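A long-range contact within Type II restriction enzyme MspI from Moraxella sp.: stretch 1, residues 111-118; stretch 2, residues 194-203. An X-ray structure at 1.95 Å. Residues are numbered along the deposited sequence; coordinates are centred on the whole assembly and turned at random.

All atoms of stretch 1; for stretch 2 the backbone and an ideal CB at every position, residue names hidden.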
ATOM      1  N   SER E 111      -4.486  22.148  -9.317  1.00 19.11           N
ATOM      2  CA  SER E 111      -3.792  21.343  -8.320  1.00 22.25           C
ATOM      3  C   SER E 111      -4.122  19.869  -8.477  1.00 22.53           C
ATOM      4  O   SER E 111      -5.041  19.497  -9.210  1.00 18.51           O
ATOM      5  CB  SER E 111      -4.166  21.813  -6.912  1.00 25.07           C
ATOM      6  OG  SER E 111      -5.549  21.627  -6.668  1.00 27.44           O
ATOM      7  N   ARG E 112      -3.354  19.031  -7.789  1.00 21.10           N
ATOM      8  CA  ARG E 112      -3.549  17.587  -7.828  1.00 18.71           C
ATOM      9  C   ARG E 112      -3.510  17.057  -6.406  1.00 18.14           C
ATOM     10  O   ARG E 112      -2.578  17.347  -5.654  1.00 15.52           O
ATOM     11  CB  ARG E 112      -2.443  16.929  -8.665  1.00 20.96           C
ATOM     12  CG  ARG E 112      -2.259  15.410  -8.462  1.00 22.38           C
ATOM     13  CD  ARG E 112      -3.497  14.612  -8.800  1.00 21.44           C
ATOM     14  NE  ARG E 112      -3.388  13.199  -8.437  1.00 21.14           N
ATOM     15  CZ  ARG E 112      -2.567  12.330  -9.023  1.00 21.22           C
ATOM     16  NH1 ARG E 112      -1.767  12.710 -10.008  1.00 19.34           N
ATOM     17  NH2 ARG E 112      -2.553  11.068  -8.622  1.00 22.06           N
ATOM     18  N   LEU E 113      -4.540  16.318  -6.021  1.00 17.18           N
ATOM     19  CA  LEU E 113      -4.569  15.723  -4.694  1.00 17.96           C
ATOM     20  C   LEU E 113      -4.007  14.320  -4.875  1.00 18.05           C
ATOM     21  O   LEU E 113      -4.356  13.625  -5.836  1.00 15.35           O
ATOM     22  CB  LEU E 113      -5.994  15.643  -4.160  1.00 18.44           C
ATOM     23  CG  LEU E 113      -6.140  15.002  -2.775  1.00 19.40           C
ATOM     24  CD1 LEU E 113      -5.490  15.897  -1.721  1.00 18.32           C
ATOM     25  CD2 LEU E 113      -7.612  14.784  -2.473  1.00 19.58           C
ATOM     26  N   VAL E 114      -3.122  13.908  -3.972  1.00 17.44           N
ATOM     27  CA  VAL E 114      -2.524  12.580  -4.063  1.00 15.01           C
ATOM     28  C   VAL E 114      -2.736  11.762  -2.793  1.00 15.87           C
ATOM     29  O   VAL E 114      -1.957  11.870  -1.837  1.00 15.47           O
ATOM     30  CB  VAL E 114      -1.002  12.651  -4.317  1.00 13.43           C
ATOM     31  CG1 VAL E 114      -0.466  11.256  -4.646  1.00 11.02           C
ATOM     32  CG2 VAL E 114      -0.698  13.615  -5.443  1.00 14.92           C
ATOM     33  N   PRO E 115      -3.803  10.944  -2.753  1.00 15.36           N
ATOM     34  CA  PRO E 115      -4.075  10.115  -1.579  1.00 15.60           C
ATOM     35  C   PRO E 115      -2.985   9.047  -1.527  1.00 17.62           C
ATOM     36  O   PRO E 115      -2.568   8.505  -2.566  1.00 14.28           O
ATOM     37  CB  PRO E 115      -5.468   9.548  -1.870  1.00 18.24           C
ATOM     38  CG  PRO E 115      -5.499   9.488  -3.363  1.00 14.14           C
ATOM     39  CD  PRO E 115      -4.895  10.820  -3.737  1.00 12.58           C
ATOM     40  N   LEU E 116      -2.515   8.756  -0.321  1.00 14.69           N
ATOM     41  CA  LEU E 116      -1.432   7.796  -0.153  1.00 15.11           C
ATOM     42  C   LEU E 116      -1.728   6.685   0.828  1.00  9.77           C
ATOM     43  O   LEU E 116      -2.501   6.858   1.770  1.00 13.37           O
ATOM     44  CB  LEU E 116      -0.177   8.516   0.361  1.00 11.95           C
ATOM     45  CG  LEU E 116       0.261   9.881  -0.170  1.00 13.74           C
ATOM     46  CD1 LEU E 116       1.210  10.526   0.847  1.00 18.39           C
ATOM     47  CD2 LEU E 116       0.942   9.738  -1.522  1.00 15.60           C
ATOM     48  N   ASN E 117      -1.091   5.544   0.605  1.00  8.79           N
ATOM     49  CA  ASN E 117      -1.186   4.429   1.535  1.00 12.52           C
ATOM     50  C   ASN E 117       0.284   4.238   1.927  1.00 13.91           C
ATOM     51  O   ASN E 117       1.146   4.104   1.061  1.00 13.85           O
ATOM     52  CB  ASN E 117      -1.727   3.165   0.878  1.00 12.63           C
ATOM     53  CG  ASN E 117      -1.790   1.995   1.853  1.00 17.08           C
ATOM     54  OD1 ASN E 117      -0.831   1.242   1.989  1.00 15.69           O
ATOM     55  ND2 ASN E 117      -2.913   1.859   2.551  1.00 13.16           N
ATOM     56  N   ILE E 118       0.567   4.236   3.222  1.00 12.96           N
ATOM     57  CA  ILE E 118       1.949   4.124   3.691  1.00 15.16           C
ATOM     58  C   ILE E 118       2.136   3.002   4.691  1.00 13.60           C
ATOM     59  O   ILE E 118       1.371   2.889   5.643  1.00 11.35           O
ATOM     60  CB  ILE E 118       2.398   5.444   4.356  1.00 16.34           C
ATOM     61  CG1 ILE E 118       2.066   6.617   3.432  1.00 15.30           C
ATOM     62  CG2 ILE E 118       3.909   5.403   4.660  1.00 17.78           C
ATOM     63  CD1 ILE E 118       2.336   7.996   4.034  1.00 15.85           C
ATOM     64  N   UNK E 194      -8.690   5.014 -10.417  1.00 20.02           N
ATOM     65  CA  UNK E 194      -9.115   6.208  -9.701  1.00 17.23           C
ATOM     66  C   UNK E 194      -7.918   7.151  -9.629  1.00 17.20           C
ATOM     67  O   UNK E 194      -6.775   6.701  -9.647  1.00 13.40           O
ATOM     68  CB  UNK E 194      -9.645   5.869  -8.306  1.00 17.23           C
ATOM     69  N   UNK E 195      -8.171   8.454  -9.574  1.00 16.87           N
ATOM     70  CA  UNK E 195      -7.083   9.429  -9.480  1.00 19.84           C
ATOM     71  C   UNK E 195      -7.586  10.665  -8.755  1.00 20.90           C
ATOM     72  O   UNK E 195      -8.649  11.204  -9.088  1.00 15.73           O
ATOM     73  CB  UNK E 195      -6.546   9.796 -10.865  1.00 19.84           C
ATOM     74  N   UNK E 196      -6.835  11.097  -7.747  1.00 16.15           N
ATOM     75  CA  UNK E 196      -7.213  12.279  -6.992  1.00 17.54           C
ATOM     76  C   UNK E 196      -8.440  12.142  -6.109  1.00 17.46           C
ATOM     77  O   UNK E 196      -8.936  13.136  -5.578  1.00 19.54           O
ATOM     78  CB  UNK E 196      -7.446  13.433  -7.969  1.00 17.54           C
ATOM     79  N   UNK E 197      -8.936  10.923  -5.937  1.00 16.22           N
ATOM     80  CA  UNK E 197     -10.111  10.692  -5.096  1.00 17.05           C
ATOM     81  C   UNK E 197      -9.597  10.302  -3.712  1.00 15.72           C
ATOM     82  O   UNK E 197      -8.942   9.276  -3.567  1.00 16.95           O
ATOM     83  CB  UNK E 197     -11.026   9.614  -5.680  1.00 17.05           C
ATOM     84  N   UNK E 198      -9.904  11.104  -2.698  1.00 13.53           N
ATOM     85  CA  UNK E 198      -9.407  10.829  -1.348  1.00 14.97           C
ATOM     86  C   UNK E 198      -9.788   9.456  -0.777  1.00 16.58           C
ATOM     87  O   UNK E 198      -9.108   8.939   0.113  1.00 16.93           O
ATOM     88  CB  UNK E 198      -9.924  11.914  -0.401  1.00 14.97           C
ATOM     89  N   UNK E 199     -10.853   8.848  -1.297  1.00 15.31           N
ATOM     90  CA  UNK E 199     -11.282   7.534  -0.817  1.00 15.21           C
ATOM     91  C   UNK E 199     -10.415   6.377  -1.332  1.00 14.21           C
ATOM     92  O   UNK E 199     -10.511   5.262  -0.826  1.00 13.99           O
ATOM     93  CB  UNK E 199     -12.737   7.295  -1.226  1.00 15.21           C
ATOM     94  N   UNK E 200      -9.588   6.639  -2.339  1.00 12.98           N
ATOM     95  CA  UNK E 200      -8.736   5.597  -2.930  1.00 14.18           C
ATOM     96  C   UNK E 200      -7.297   6.080  -3.122  1.00 13.89           C
ATOM     97  O   UNK E 200      -7.049   7.025  -3.873  1.00 13.53           O
ATOM     98  CB  UNK E 200      -9.312   5.145  -4.273  1.00 14.18           C
ATOM     99  N   UNK E 201      -6.327   5.420  -2.467  1.00 15.14           N
ATOM    100  CA  UNK E 201      -4.912   5.811  -2.589  1.00 14.14           C
ATOM    101  C   UNK E 201      -4.429   5.737  -4.037  1.00 14.04           C
ATOM    102  O   UNK E 201      -4.799   4.810  -4.767  1.00 12.70           O
ATOM    103  CB  UNK E 201      -4.038   4.917  -1.708  1.00 14.14           C
ATOM    104  N   UNK E 202      -3.600   6.703  -4.435  1.00 12.23           N
ATOM    105  CA  UNK E 202      -3.035   6.758  -5.779  1.00 12.59           C
ATOM    106  C   UNK E 202      -1.604   6.234  -5.810  1.00 14.60           C
ATOM    107  O   UNK E 202      -1.103   5.825  -6.862  1.00 10.92           O
ATOM    108  CB  UNK E 202      -3.077   8.192  -6.311  1.00 12.59           C
ATOM    109  N   UNK E 203      -0.947   6.263  -4.654  1.00 12.54           N
ATOM    110  CA  UNK E 203       0.427   5.802  -4.540  1.00 15.50           C
ATOM    111  C   UNK E 203       0.570   4.883  -3.340  1.00 12.32           C
ATOM    112  O   UNK E 203      -0.043   5.111  -2.301  1.00 13.31           O
ATOM    113  CB  UNK E 203       1.390   6.986  -4.427  1.00 15.50           C
TER

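Position 194 has no atom of stretch 1 within 5.5 Å of its ideal CB. Stretch 1 sets no preference here. The residue is S194.

At position 195 the CB points sideways, 4.8 Å from R112 NH2. A long side chain could reach the guanidinium, and an acidic one would suit its charge. The residue is E195. Its CG packs over one face of the guanidinium, 3.5 Å from R112 NH2. E195 OE1 lies 4.2 Å from R112 NH1, well out of the guanidinium plane, so the attraction is of charge alone.

Position 196 has phi 70° and psi 10°, which favours glycine. An ideal CB would sit 3.8 Å from L113 O, which is no clash. The residue is G196. Its CA makes a CA-H...O contact of 3.4 Å with L113 O.

Position 197 points away from stretch 1, so many side chains would fit. The residue is N197. It opens a type I turn that ends at position 200, and its OD1 accepts a hydrogen bond from the backbone N of position 199.

At position 198 the CB is 4.2 Å from L113 CD2 and 5.3 Å from P115 CB. An apolar side chain suits these neighbours. The residue is I198, whose CB packs 4.2 Å from L113 CD2.

Positions 199 and 200 point away from stretch 1, which sets no preference for their side chains. They are L199 and H200; H200 ND1 is hydrogen-bonded elsewhere in the structure. The turn brings H200 O within 3.0 Å of P115 CG.

Position 201 points sideways, its CB 3.8 Å from N117 N. With phi -59° and psi 141°, proline fits, as would other compact residues. The residue is P201. Its CB touches N117 CB at 3.9 Å.

Position 202 points toward stretch 1, with its CB 3.7 Å from R112 NH2. A short acidic side chain would answer that charge; a neutral acceptor could also serve. The residue is D202. Its OD2 forms a salt bridge with R112 NH2 at 2.9 Å, near the guanidinium plane. The same OD2 accepts a 2.7 Å hydrogen bond from G196 N, tying the loop together. D202 N donates to P115 O at 2.8 Å.

Position 203 pairs with L116 in a parallel bridge. Its CB lies 4.0 Å from L116 CD2 and 4.7 Å from V114 CG1, so a branched apolar side chain suits it. The residue is L203. Its CD1 packs 3.8 Å from V114 CG1 and 3.9 Å from L116 CD2. N117 N donates to L203 O at 3.1 Å.

Stretch 2 (194-203) SEGNILHPDL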
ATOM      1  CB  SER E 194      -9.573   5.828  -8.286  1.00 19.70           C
ATOM      2  OG  SER E 194      -9.790   6.972  -7.473  1.00 20.10           O
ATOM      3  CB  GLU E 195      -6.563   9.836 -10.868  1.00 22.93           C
ATOM      4  CG  GLU E 195      -5.237  10.608 -10.833  1.00 27.55           C
ATOM      5  CD  GLU E 195      -4.921  11.342 -12.134  1.00 33.36           C
ATOM      6  OE1 GLU E 195      -5.283  12.535 -12.261  1.00 34.95           O
ATOM      7  OE2 GLU E 195      -4.312  10.721 -13.032  1.00 35.89           O
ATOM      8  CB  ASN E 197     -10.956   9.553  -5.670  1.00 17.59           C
ATOM      9  CG  ASN E 197     -12.271   9.368  -4.932  1.00 16.18           C
ATOM     10  OD1 ASN E 197     -12.349   9.547  -3.714  1.00 16.58           O
ATOM     11  ND2 ASN E 197     -13.310   8.996  -5.669  1.00 16.31           N
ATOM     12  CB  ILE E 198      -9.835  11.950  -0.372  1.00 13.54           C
ATOM     13  CG1 ILE E 198      -8.995  11.873   0.907  1.00 13.12           C
ATOM     14  CG2 ILE E 198     -11.322  11.838  -0.058  1.00 15.43           C
ATOM     15  CD1 ILE E 198      -9.147  13.100   1.797  1.00 16.68           C
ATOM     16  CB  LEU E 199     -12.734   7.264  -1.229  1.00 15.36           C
ATOM     17  CG  LEU E 199     -13.773   8.263  -0.708  1.00 18.04           C
ATOM     18  CD1 LEU E 199     -15.136   7.946  -1.304  1.00 21.85           C
ATOM     19  CD2 LEU E 199     -13.819   8.193   0.813  1.00 16.75           C
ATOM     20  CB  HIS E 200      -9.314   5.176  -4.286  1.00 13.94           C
ATOM     21  CG  HIS E 200     -10.764   4.818  -4.227  1.00 15.89           C
ATOM     22  ND1 HIS E 200     -11.225   3.692  -3.575  1.00 16.75           N
ATOM     23  CD2 HIS E 200     -11.864   5.475  -4.671  1.00 20.05           C
ATOM     24  CE1 HIS E 200     -12.546   3.676  -3.615  1.00 19.90           C
ATOM     25  NE2 HIS E 200     -12.957   4.746  -4.273  1.00 22.41           N
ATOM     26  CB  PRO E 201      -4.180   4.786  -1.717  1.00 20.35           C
ATOM     27  CG  PRO E 201      -5.234   4.265  -0.796  1.00 23.73           C
ATOM     28  CD  PRO E 201      -6.468   4.209  -1.640  1.00 16.13           C
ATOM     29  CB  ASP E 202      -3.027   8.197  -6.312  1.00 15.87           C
ATOM     30  CG  ASP E 202      -4.402   8.673  -6.730  1.00 17.87           C
ATOM     31  OD1 ASP E 202      -5.299   7.819  -6.894  1.00 17.92           O
ATOM     32  OD2 ASP E 202      -4.580   9.898  -6.905  1.00 16.97           O
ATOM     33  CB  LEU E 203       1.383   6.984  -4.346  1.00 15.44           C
ATOM     34  CG  LEU E 203       1.572   8.029  -5.444  1.00 16.20           C
ATOM     35  CD1 LEU E 203       2.581   9.071  -4.953  1.00 14.00           C
ATOM     36  CD2 LEU E 203       2.077   7.365  -6.718  1.00 14.20           C
TER
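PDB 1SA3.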